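Local coordinates for protein aminotransferase, classes I and II (PDB 3H14) that probably transfers amino groups between L-aspartate and 2-oxoglutarate as a pyridoxal 5'-phosphate-dependent class I aminotransferase, at residues A[100-104]-A[224-228]; A[105-110]-A[255-261]; A[116-121]-A[161-166]; A[302-306]-A[318-323]; A[327-331]-A[343-347]. All blocks are in the same frame, centred on the assembly; numbering follows the deposited sequence. Where two conformers were deposited one is given.

Contact 1: A[100-104]-A[224-228]; sequences SSGGF and VINSF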
# COMPACT_ATOMS: atom_id res chain seq x y z
N SER A 100 4.98 0.18 8.29
CA SER A 100 4.33 1.40 7.86
C SER A 100 3.33 1.95 8.86
O SER A 100 3.20 3.18 8.95
CB SER A 100 3.78 1.28 6.45
OG SER A 100 4.82 1.71 5.57
N SER A 101 2.71 1.11 9.68
CA SER A 101 1.80 1.57 10.74
C SER A 101 2.56 2.54 11.65
O SER A 101 2.05 3.60 12.02
CB SER A 101 1.28 0.39 11.58
OG SER A 101 0.21 0.75 12.46
N GLY A 102 3.78 2.13 12.01
CA GLY A 102 4.68 2.92 12.85
C GLY A 102 5.09 4.22 12.17
O GLY A 102 5.21 5.25 12.81
N GLY A 103 5.33 4.16 10.87
CA GLY A 103 5.68 5.35 10.12
C GLY A 103 4.52 6.32 10.10
O GLY A 103 4.70 7.53 10.29
N PHE A 104 3.33 5.80 9.83
CA PHE A 104 2.13 6.66 9.86
C PHE A 104 1.90 7.29 11.25
O PHE A 104 1.60 8.48 11.36
CB PHE A 104 0.88 5.91 9.39
CG PHE A 104 0.93 5.51 7.95
CD1 PHE A 104 1.26 6.45 6.96
CD2 PHE A 104 0.66 4.20 7.57
CE1 PHE A 104 1.33 6.06 5.63
CE2 PHE A 104 0.73 3.81 6.21
CZ PHE A 104 1.07 4.74 5.26
N VAL A 224 8.55 10.88 3.80
CA VAL A 224 8.39 9.69 2.93
C VAL A 224 8.23 8.46 3.86
O VAL A 224 9.00 8.31 4.86
CB VAL A 224 9.60 9.51 1.99
CG1 VAL A 224 9.58 8.15 1.28
CG2 VAL A 224 9.66 10.61 0.97
N ILE A 225 7.23 7.63 3.56
CA ILE A 225 6.91 6.44 4.37
C ILE A 225 7.16 5.21 3.49
O ILE A 225 6.74 5.16 2.35
CB ILE A 225 5.43 6.44 4.89
CG1 ILE A 225 5.06 7.78 5.58
CG2 ILE A 225 5.14 5.18 5.78
CD1 ILE A 225 6.00 8.23 6.70
N ASN A 226 7.90 4.23 4.03
CA ASN A 226 8.16 3.00 3.33
C ASN A 226 8.18 1.81 4.29
O ASN A 226 7.99 1.93 5.50
CB ASN A 226 9.45 3.08 2.53
CG ASN A 226 9.34 2.43 1.14
OD1 ASN A 226 8.91 1.27 0.99
ND2 ASN A 226 9.80 3.17 0.11
N SER A 227 8.38 0.64 3.71
CA SER A 227 8.22 -0.62 4.42
C SER A 227 9.03 -1.69 3.71
O SER A 227 9.29 -1.59 2.49
CB SER A 227 6.75 -1.02 4.43
OG SER A 227 6.52 -2.22 5.18
N PHE A 228 9.39 -2.73 4.46
CA PHE A 228 9.99 -3.94 3.89
C PHE A 228 8.95 -5.00 3.56
O PHE A 228 9.31 -6.11 3.17
CB PHE A 228 11.05 -4.49 4.84
CG PHE A 228 12.24 -3.61 4.95
CD1 PHE A 228 13.24 -3.68 4.00
CD2 PHE A 228 12.35 -2.66 5.96
CE1 PHE A 228 14.33 -2.89 4.05
CE2 PHE A 228 13.47 -1.83 6.04
CZ PHE A 228 14.45 -1.93 5.07
O HOH W 1 4.66 -2.46 7.03

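Contact 2: A[105-110]-A[255-261]; sequences LLAFTA and IAQNMFI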
# COMPACT_ATOMS: atom_id res chain seq x y z
N LEU A 105 2.04 6.49 12.29
CA LEU A 105 1.91 7.00 13.65
C LEU A 105 2.88 8.13 13.92
O LEU A 105 2.53 9.14 14.53
CB LEU A 105 2.13 5.87 14.66
CG LEU A 105 2.12 6.26 16.14
CD1 LEU A 105 0.76 6.86 16.48
CD2 LEU A 105 2.42 5.07 17.04
N LEU A 106 4.11 7.99 13.44
CA LEU A 106 5.14 8.94 13.77
C LEU A 106 4.94 10.18 12.94
O LEU A 106 5.00 11.28 13.49
CB LEU A 106 6.52 8.34 13.51
CG LEU A 106 6.99 7.27 14.50
CD1 LEU A 106 8.32 6.70 13.97
CD2 LEU A 106 7.10 7.90 15.92
N ALA A 107 4.64 10.00 11.65
CA ALA A 107 4.33 11.13 10.80
C ALA A 107 3.17 11.92 11.36
O ALA A 107 3.26 13.15 11.49
CB ALA A 107 4.05 10.69 9.41
N PHE A 108 2.06 11.27 11.66
CA PHE A 108 0.88 12.01 12.04
C PHE A 108 1.09 12.69 13.39
O PHE A 108 0.57 13.80 13.59
CB PHE A 108 -0.34 11.08 12.14
CG PHE A 108 -0.73 10.45 10.84
CD1 PHE A 108 -0.30 10.96 9.62
CD2 PHE A 108 -1.60 9.35 10.82
CE1 PHE A 108 -0.68 10.38 8.44
CE2 PHE A 108 -1.95 8.75 9.61
CZ PHE A 108 -1.49 9.30 8.43
N THR A 109 1.86 12.06 14.29
CA THR A 109 2.12 12.66 15.60
C THR A 109 2.98 13.93 15.51
O THR A 109 2.72 14.91 16.20
CB THR A 109 2.78 11.65 16.55
OG1 THR A 109 1.89 10.53 16.70
CG2 THR A 109 3.07 12.30 17.93
N ALA A 110 4.00 13.87 14.66
CA ALA A 110 4.91 14.97 14.42
C ALA A 110 4.21 16.15 13.78
O ALA A 110 4.50 17.31 14.08
CB ALA A 110 6.08 14.49 13.53
N ILE A 255 9.86 11.52 19.65
CA ILE A 255 8.58 10.86 19.69
C ILE A 255 8.81 9.35 19.75
O ILE A 255 8.19 8.66 20.57
CB ILE A 255 7.69 11.21 18.45
CG1 ILE A 255 7.27 12.69 18.48
CG2 ILE A 255 6.46 10.31 18.42
CD1 ILE A 255 6.87 13.27 17.12
N ALA A 256 9.66 8.84 18.86
CA ALA A 256 9.93 7.40 18.80
C ALA A 256 10.54 6.86 20.11
O ALA A 256 10.16 5.77 20.55
CB ALA A 256 10.79 7.05 17.62
N GLN A 257 11.44 7.63 20.73
CA GLN A 257 12.08 7.30 22.02
C GLN A 257 11.02 7.33 23.10
O GLN A 257 10.73 6.30 23.75
CB GLN A 257 13.14 8.33 22.42
CG GLN A 257 14.48 8.25 21.70
CD GLN A 257 15.44 9.45 21.95
OE1 GLN A 257 15.04 10.51 22.49
NE2 GLN A 257 16.71 9.29 21.54
N ASN A 258 10.43 8.53 23.26
CA ASN A 258 9.47 8.82 24.33
C ASN A 258 8.23 7.96 24.24
O ASN A 258 7.61 7.73 25.26
CB ASN A 258 9.04 10.30 24.35
CG ASN A 258 10.16 11.27 24.72
OD1 ASN A 258 11.35 11.01 24.50
ND2 ASN A 258 9.77 12.40 25.28
N MSE A 259 7.88 7.48 23.04
CA MSE A 259 6.76 6.52 22.82
C MSE A 259 7.22 5.07 22.64
O MSE A 259 6.39 4.20 22.38
CB MSE A 259 5.94 6.88 21.57
CG MSE A 259 5.20 8.22 21.58
SE MSE A 259 3.94 8.40 20.05
CE MSE A 259 2.37 7.49 20.70
N PHE A 260 8.53 4.83 22.73
CA PHE A 260 9.14 3.51 22.47
C PHE A 260 8.62 2.80 21.20
O PHE A 260 8.24 1.63 21.25
CB PHE A 260 9.03 2.61 23.72
N ILE A 261 8.64 3.51 20.06
CA ILE A 261 8.18 2.96 18.78
C ILE A 261 9.37 2.66 17.86
O ILE A 261 9.96 3.56 17.25
CB ILE A 261 7.27 3.95 18.00
CG1 ILE A 261 6.04 4.34 18.84
CG2 ILE A 261 6.82 3.34 16.69
CD1 ILE A 261 5.24 5.46 18.20

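Contact 3: A[116-121]-A[161-166]; sequences DRVGIG and DLAGLM. With GOL (glycerol), chain C.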
# COMPACT_ATOMS: atom_id res chain seq x y z
N ASP A 116 -7.08 18.35 13.20
CA ASP A 116 -6.47 18.71 11.93
C ASP A 116 -7.02 17.82 10.81
O ASP A 116 -7.21 16.60 10.99
CB ASP A 116 -4.94 18.62 11.91
CG ASP A 116 -4.26 19.78 12.64
OD1 ASP A 116 -4.97 20.76 13.00
OD2 ASP A 116 -3.02 19.69 12.84
N ARG A 117 -7.20 18.45 9.66
CA ARG A 117 -7.75 17.78 8.47
C ARG A 117 -6.65 17.34 7.57
O ARG A 117 -5.80 18.12 7.21
CB ARG A 117 -8.73 18.69 7.74
CG ARG A 117 -10.03 18.83 8.49
CD ARG A 117 -10.98 19.76 7.76
NE ARG A 117 -12.21 19.97 8.50
CZ ARG A 117 -12.40 20.97 9.36
NH1 ARG A 117 -11.44 21.89 9.57
NH2 ARG A 117 -13.57 21.09 10.00
N VAL A 118 -6.69 16.07 7.16
CA VAL A 118 -5.66 15.50 6.32
C VAL A 118 -6.35 14.89 5.10
O VAL A 118 -7.20 14.03 5.26
CB VAL A 118 -4.86 14.42 7.10
CG1 VAL A 118 -3.76 13.83 6.22
CG2 VAL A 118 -4.30 15.03 8.42
N GLY A 119 -5.97 15.37 3.91
CA GLY A 119 -6.56 14.96 2.63
C GLY A 119 -6.00 13.61 2.19
O GLY A 119 -4.77 13.41 2.19
N ILE A 120 -6.89 12.70 1.81
CA ILE A 120 -6.51 11.36 1.32
C ILE A 120 -7.41 10.99 0.15
O ILE A 120 -8.61 11.19 0.21
CB ILE A 120 -6.64 10.29 2.43
CG1 ILE A 120 -8.03 10.34 3.08
CG2 ILE A 120 -5.57 10.52 3.54
CD1 ILE A 120 -8.25 9.34 4.22
N GLY A 121 -6.83 10.51 -0.93
CA GLY A 121 -7.65 10.12 -2.12
C GLY A 121 -8.54 8.94 -1.86
O GLY A 121 -8.16 8.02 -1.11
N ASP A 161 -9.44 23.36 3.48
CA ASP A 161 -8.46 23.81 4.47
C ASP A 161 -7.91 22.55 5.05
O ASP A 161 -8.57 21.87 5.82
CB ASP A 161 -9.14 24.64 5.55
CG ASP A 161 -8.16 25.14 6.57
OD1 ASP A 161 -7.20 25.82 6.17
OD2 ASP A 161 -8.35 24.82 7.76
N LEU A 162 -6.71 22.20 4.61
CA LEU A 162 -6.08 20.95 5.03
C LEU A 162 -4.78 21.25 5.72
O LEU A 162 -3.97 22.03 5.22
CB LEU A 162 -5.78 20.05 3.82
CG LEU A 162 -6.93 19.50 2.98
CD1 LEU A 162 -6.35 18.69 1.87
CD2 LEU A 162 -7.87 18.68 3.85
N ALA A 163 -4.54 20.52 6.79
CA ALA A 163 -3.27 20.57 7.53
C ALA A 163 -2.22 19.68 6.89
O ALA A 163 -1.01 19.91 7.00
CB ALA A 163 -3.54 20.16 9.00
N GLY A 164 -2.69 18.61 6.21
CA GLY A 164 -1.83 17.70 5.51
C GLY A 164 -2.50 17.05 4.31
O GLY A 164 -3.75 17.05 4.18
N LEU A 165 -1.64 16.51 3.46
CA LEU A 165 -2.03 15.73 2.29
C LEU A 165 -1.17 14.47 2.16
O LEU A 165 0.06 14.54 2.21
CB LEU A 165 -1.89 16.54 1.02
CG LEU A 165 -2.31 15.83 -0.29
CD1 LEU A 165 -3.83 15.67 -0.36
CD2 LEU A 165 -1.76 16.62 -1.51
N MSE A 166 -1.82 13.34 1.94
CA MSE A 166 -1.11 12.09 1.73
C MSE A 166 -1.39 11.50 0.37
O MSE A 166 -2.53 11.47 -0.07
CB MSE A 166 -1.52 11.08 2.77
CG MSE A 166 -0.74 9.78 2.65
SE MSE A 166 -0.17 9.05 4.34
CE MSE A 166 1.35 8.47 3.29
C1 GOL C . -4.11 7.57 -2.37
O1 GOL C . -4.23 6.40 -3.15
C2 GOL C . -3.86 8.77 -3.29
O2 GOL C . -2.54 8.85 -3.76
C3 GOL C . -4.10 10.10 -2.57
O3 GOL C . -4.13 9.97 -1.20

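Contact 4: A[302-306]-A[318-323]; sequences AGFTR and ADVSDL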
# COMPACT_ATOMS: atom_id res chain seq x y z
N ALA A 302 -13.16 -12.19 -19.39
CA ALA A 302 -14.13 -12.66 -18.38
C ALA A 302 -15.26 -11.66 -18.10
O ALA A 302 -16.19 -11.97 -17.34
CB ALA A 302 -13.40 -13.00 -17.08
N GLY A 303 -15.20 -10.47 -18.67
CA GLY A 303 -16.21 -9.45 -18.38
C GLY A 303 -15.74 -8.23 -17.58
O GLY A 303 -16.53 -7.30 -17.37
N PHE A 304 -14.46 -8.21 -17.19
CA PHE A 304 -13.89 -7.10 -16.42
C PHE A 304 -13.14 -6.16 -17.36
O PHE A 304 -11.92 -6.21 -17.50
CB PHE A 304 -13.00 -7.65 -15.27
CG PHE A 304 -13.75 -8.59 -14.37
CD1 PHE A 304 -14.58 -8.11 -13.39
CD2 PHE A 304 -13.66 -9.96 -14.54
CE1 PHE A 304 -15.30 -8.95 -12.59
CE2 PHE A 304 -14.39 -10.83 -13.73
CZ PHE A 304 -15.22 -10.32 -12.77
N THR A 305 -13.91 -5.30 -18.05
CA THR A 305 -13.41 -4.52 -19.17
C THR A 305 -13.04 -3.08 -18.83
O THR A 305 -12.38 -2.41 -19.66
CB THR A 305 -14.48 -4.47 -20.31
OG1 THR A 305 -15.73 -4.02 -19.77
CG2 THR A 305 -14.70 -5.85 -20.88
N ARG A 306 -13.42 -2.64 -17.63
CA ARG A 306 -13.14 -1.30 -17.13
C ARG A 306 -12.23 -1.38 -15.89
O ARG A 306 -12.72 -1.62 -14.80
CB ARG A 306 -14.47 -0.64 -16.77
CG ARG A 306 -15.41 -0.56 -17.99
CD ARG A 306 -16.87 -0.23 -17.68
NE ARG A 306 -17.53 0.13 -18.95
CZ ARG A 306 -18.04 -0.73 -19.82
NH1 ARG A 306 -18.04 -2.04 -19.60
NH2 ARG A 306 -18.58 -0.28 -20.95
N ALA A 318 -11.29 -2.65 -10.55
CA ALA A 318 -12.27 -2.83 -11.64
C ALA A 318 -13.55 -2.17 -11.27
O ALA A 318 -14.03 -2.32 -10.15
CB ALA A 318 -12.55 -4.35 -11.90
N ASP A 319 -14.15 -1.50 -12.25
CA ASP A 319 -15.49 -0.97 -12.13
C ASP A 319 -16.43 -2.10 -12.57
O ASP A 319 -16.39 -2.51 -13.70
CB ASP A 319 -15.61 0.28 -13.03
CG ASP A 319 -16.99 0.92 -12.96
OD1 ASP A 319 -17.94 0.26 -12.54
OD2 ASP A 319 -17.10 2.12 -13.37
N VAL A 320 -17.26 -2.58 -11.66
CA VAL A 320 -18.09 -3.75 -11.92
C VAL A 320 -19.58 -3.38 -11.86
O VAL A 320 -20.44 -4.22 -11.69
CB VAL A 320 -17.74 -4.93 -10.95
CG1 VAL A 320 -16.29 -5.37 -11.16
CG2 VAL A 320 -18.01 -4.59 -9.49
N SER A 321 -19.86 -2.09 -12.04
CA SER A 321 -21.23 -1.62 -11.95
C SER A 321 -22.16 -2.19 -13.05
O SER A 321 -23.34 -2.17 -12.89
CB SER A 321 -21.29 -0.08 -11.94
OG SER A 321 -20.74 0.48 -13.11
N ASP A 322 -21.60 -2.70 -14.13
CA ASP A 322 -22.39 -3.40 -15.16
C ASP A 322 -22.80 -4.82 -14.72
O ASP A 322 -23.75 -5.40 -15.26
CB ASP A 322 -21.65 -3.38 -16.50
CG ASP A 322 -20.29 -4.04 -16.45
OD1 ASP A 322 -19.53 -3.85 -15.46
OD2 ASP A 322 -19.98 -4.71 -17.45
N LEU A 323 -22.11 -5.35 -13.71
CA LEU A 323 -22.25 -6.74 -13.27
C LEU A 323 -23.02 -6.88 -11.98
O LEU A 323 -23.57 -7.93 -11.70
CB LEU A 323 -20.87 -7.34 -13.07
CG LEU A 323 -19.88 -7.28 -14.22
CD1 LEU A 323 -18.61 -7.96 -13.78
CD2 LEU A 323 -20.46 -7.95 -15.48
O HOH W 2 -17.12 -5.06 -15.72
O HOH W 3 -14.69 -4.19 -15.15

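Contact 5: A[327-331]-A[343-347]; sequences SRAFA and TPGLD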
# COMPACT_ATOMS: atom_id res chain seq x y z
N SER A 327 -20.94 -4.81 -4.68
CA SER A 327 -19.68 -5.56 -4.79
C SER A 327 -19.42 -6.50 -3.61
O SER A 327 -18.64 -7.45 -3.75
CB SER A 327 -18.53 -4.59 -4.93
OG SER A 327 -18.50 -3.77 -3.80
N ARG A 328 -20.02 -6.20 -2.47
CA ARG A 328 -19.90 -7.06 -1.30
C ARG A 328 -20.62 -8.40 -1.57
O ARG A 328 -20.06 -9.46 -1.38
CB ARG A 328 -20.50 -6.38 -0.09
CG ARG A 328 -20.26 -7.09 1.21
CD ARG A 328 -20.81 -6.26 2.35
NE ARG A 328 -20.36 -6.74 3.66
CZ ARG A 328 -20.58 -6.10 4.80
NH1 ARG A 328 -21.24 -4.96 4.83
NH2 ARG A 328 -20.13 -6.61 5.93
N ALA A 329 -21.86 -8.31 -2.02
CA ALA A 329 -22.60 -9.50 -2.40
C ALA A 329 -21.94 -10.21 -3.57
O ALA A 329 -21.93 -11.44 -3.64
CB ALA A 329 -24.12 -9.15 -2.73
N PHE A 330 -21.43 -9.45 -4.54
CA PHE A 330 -20.79 -10.01 -5.70
C PHE A 330 -19.51 -10.76 -5.32
O PHE A 330 -19.24 -11.83 -5.88
CB PHE A 330 -20.49 -8.89 -6.72
CG PHE A 330 -20.02 -9.35 -8.07
CD1 PHE A 330 -20.53 -10.46 -8.69
CD2 PHE A 330 -19.06 -8.61 -8.76
CE1 PHE A 330 -20.09 -10.86 -9.94
CE2 PHE A 330 -18.63 -9.00 -10.02
CZ PHE A 330 -19.16 -10.12 -10.61
N ALA A 331 -18.70 -10.18 -4.43
CA ALA A 331 -17.49 -10.87 -3.98
C ALA A 331 -17.90 -12.17 -3.29
O ALA A 331 -17.26 -13.21 -3.45
CB ALA A 331 -16.67 -9.97 -3.03
N THR A 343 -11.73 -8.74 -3.30
CA THR A 343 -12.08 -7.75 -2.28
C THR A 343 -13.07 -6.71 -2.79
O THR A 343 -12.78 -6.04 -3.76
CB THR A 343 -10.84 -6.96 -1.84
OG1 THR A 343 -9.82 -7.88 -1.39
CG2 THR A 343 -11.22 -6.01 -0.71
N PRO A 344 -14.20 -6.55 -2.10
CA PRO A 344 -15.09 -5.48 -2.53
C PRO A 344 -14.43 -4.10 -2.40
O PRO A 344 -13.58 -3.90 -1.52
CB PRO A 344 -16.25 -5.58 -1.56
CG PRO A 344 -16.15 -6.88 -0.92
CD PRO A 344 -14.76 -7.32 -0.99
N GLY A 345 -14.83 -3.16 -3.25
CA GLY A 345 -14.28 -1.84 -3.25
C GLY A 345 -14.64 -0.94 -2.08
O GLY A 345 -13.97 0.08 -1.88
N LEU A 346 -15.66 -1.31 -1.29
CA LEU A 346 -16.16 -0.43 -0.22
C LEU A 346 -15.09 0.01 0.80
O LEU A 346 -15.12 1.16 1.25
CB LEU A 346 -17.35 -1.07 0.50
CG LEU A 346 -18.62 -1.19 -0.33
CD1 LEU A 346 -18.71 -2.60 -0.94
CD2 LEU A 346 -19.84 -0.88 0.52
N ASP A 347 -14.15 -0.87 1.14
CA ASP A 347 -13.04 -0.50 2.08
C ASP A 347 -12.18 0.63 1.55
O ASP A 347 -11.60 1.37 2.35
CB ASP A 347 -12.10 -1.69 2.35
CG ASP A 347 -12.69 -2.74 3.31
OD1 ASP A 347 -13.48 -2.37 4.25
OD2 ASP A 347 -12.33 -3.95 3.12

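Contact 1: A[100-104]-A[224-228]
Ser100, in the first turn of helix 100-111, leans on Asn226 and Ser227 of strand 223-227, which runs nearly antiparallel to the helix (163° between the short axes). In the conformer given, Ser100 OG lies 3.2 Å from Asn226 O, a weak hydrogen bond. Its backbone adds a bridge: Ser100 N donates to a water 2.9 Å away, and that water sits 2.6 Å from Ser227 OG, which is also bonded to Ser229 OG. Ser227 holds this hydroxyl anti to its own N (chi1 -177°), reaching for the water. Gly103 comes next and passes close to Ile225; a CB on it would fall only about 3.1 Å from Ile225 CG2, a tight fit that the bare CA avoids. Its carbonyl O meets Ile225 CD1 at 3.9 Å. Phe104 then presents a ring face to Ile225 CG2, a CH-pi contact with the methyl 4.2 Å from the ring centroid and shifted toward the rim near CE1. Cutting Ile225 back to an alanine removes both branches and would probably leave that face of Phe104 without its methyl and open a gap beside Gly103. The helix start is thus tied to the strand end chiefly through the water bridge, with a weak, conformer-dependent bond from Ser100 OG and apolar packing behind, consistent with the place where class I aminotransferases hold the cofactor phosphate beside this first turn.

Contact 2: A[105-110]-A[255-261]
Leu106 and Ile255 lie side by side and point opposite ways, with Leu106 CD2 3.5 Å from Ile255 CG2. The same leucine methyl touches Ile261 CD1 (3.8 Å) and comes near Ala256 CB, which places it among three side chains of the facing segment. Ile255 divides its branches: CG2, anti to the backbone N, serves Leu106 and Thr109, while CD1 reaches on to Ala110 and lies 3.7 Å from its CA. Thr109 also runs opposite to Ile255, with its CG2 methyl 4.0 Å from Ile255 CG2. Its hydroxyl turns back along its own helix and donates from OG1 to Leu105 O (2.7 Å), which accepts Thr109 N from the opposite face of its carbonyl plane. A serine in place of Thr109 lacks the methyl and would probably leave Ile255 CG2 and CD1 with a gap on that side. Leu105 CD2 lies at the outer side of the contact, 4.4 Å from CE of the selenomethionine Met259. Beyond that residue the helix closes in a Schellman motif at Phe260, where Ile261 N bonds to Ala256 O (2.8 Å) and the chain swings Ile261 back toward the leucines. On its other sides helix 100-111 lies against the large sheet, Leu106 on Met242 and Ala107 on Ile225, and Phe108 packs on helix 126-134; the end of helix 249-258 thus flanks this layer near the protein surface.

Contact 3: A[116-121]-A[161-166]
Val118 and Gly119 pair with Gly164 and Leu165 as parallel neighbours inside the mixed seven-stranded sheet of the large domain, the core of the class I aminotransferase fold. Arg117 O opens the pairing with two donors: Ala163 N at 2.7 Å, and Gly164 N in a weak, longer bond. Gly119 is gripped through both its polar backbone atoms, its N giving to Gly164 O (2.8 Å) and its O receiving Met166 N (3.0 Å). Val118 and Ile120 turn their N and O the other way, to Val138, Val140 and Leu142 of strand 138-143, so strand 117-122 is bonded along both edges. The missing side chain of Gly119 leaves room for Leu162 CD1, 3.8 Å from Gly119 CA; a CB there would clash with it. Leu165, CG anti to its N (chi1 -179°), brings CD1 to 3.5 Å from Gly119 O on the same side of the sheet. At the strand start, Asp116 CB packs on Ala163 CB, while Asp116 OD2 is taken by Asp113 N. Farther on, Gly121 N and Met166 O stay 4.5 Å apart, and a glycerol, probably from the crystallisation liquor and also bonded to Gln151 OE1 and Ala168 N, links them: its O3 accepts a nearly straight bond from Gly121 N (2.8 Å, 170°) and sits 2.5 Å from Met166 O, too short to be taken at face value.

Contact 4: A[302-306]-A[318-323]
Arg306 and Asp319 join the loop that follows helix 278-302 to the end of strand 315-319, an outer strand of the small four-stranded sheet, in a contact that is partly backbone, partly apolar. The direct backbone bond is Asp319 N to Arg306 O, 2.9 Å and well aligned (164°). A water beside it accepts from Arg306 N and lies 2.8 Å from Asp319 O; a second lies between Gly303 O and Asp322 OD1. Gly303, with positive phi, ends the helix in a Schellman motif and swings the chain toward the strand. Phe304 then points its ring inward: Val320 CG1 meets the ring edge in its plane, 3.9 Å from CD1, and Leu323 CD1 comes to 3.7 Å from CE1, its side chain crossing the phenylalanine at about a right angle. Elsewhere Phe304 stacks edge-to-face with Phe359. At the strand's last residue, Asp319 OD1 accepts both Ser321 N and OG (3.1 and 2.9 Å), an Asx turn that steers the chain toward Asp322. In the conformer given, Arg306 NH1 makes only a long, doubtful salt bridge to Asp322 OD2 (3.9 Å), so the charge attraction there is probably modest beside the direct backbone bond and the Phe304 packing.

Contact 5: A[327-331]-A[343-347]
Pro344 packs its ring against the first turns of helix 327-338, and this apolar fit is the main part of the contact. Pro344 CG lies 3.8 Å from Ala331 CB and equally close to Arg328 CA, so the ring edge rests between successive turns. Its CD also reaches Ala331 CB (3.9 Å), and its CB stands 3.7 Å from Ser327 OG. Leu346, in the conformer given, sends CD1 along the start of the helix to 4.1 Å from Arg328 N. Polar groups point past the contact. Ser327 holds OG between its backbone N and carbonyl carbon (chi1 60°), over Pro344, yet the hydroxyl is bonded to Gly353 O, with a weaker bond to Ala354 O. Arg328 carries an extended chain away from Pro344 to a salt bridge between NH2 and Asp18 OD2. In backbone terms, Ala331 N to Ser327 O (2.8 Å) closes the first turn, against which the proline lies. Helix 327-338 links strand 315-319 to strand 340-344, parallel strands with antiparallel 356-360 between them, a split beta-alpha-beta unit of the small sheet; the contact sets the helix start on the end of the second strand, while Phe330 packs on Leu357 of the intervening one.

In the fold
The five contacts fall into two groups. Contacts 1, 2 and 3 belong to the large domain: contacts 1 and 2 share helix 100-111, their centres about 12 Å apart, and contact 3, its centre about 18 Å from that of contact 1, lies on the same seven-stranded sheet. Along the chain contact 3 is nested in the loops closed by contacts 1 and 2, whose segments alternate. Contacts 4 and 5 follow in series, centres about 13 Å apart on the small four-stranded sheet, joined through Phe330, which meets Phe304, Val320 and Leu323. Between the groups, the centres of contacts 2 and 4 lie about 42 Å apart on opposite sides of the chain's centre, matching the two-domain build of these enzymes.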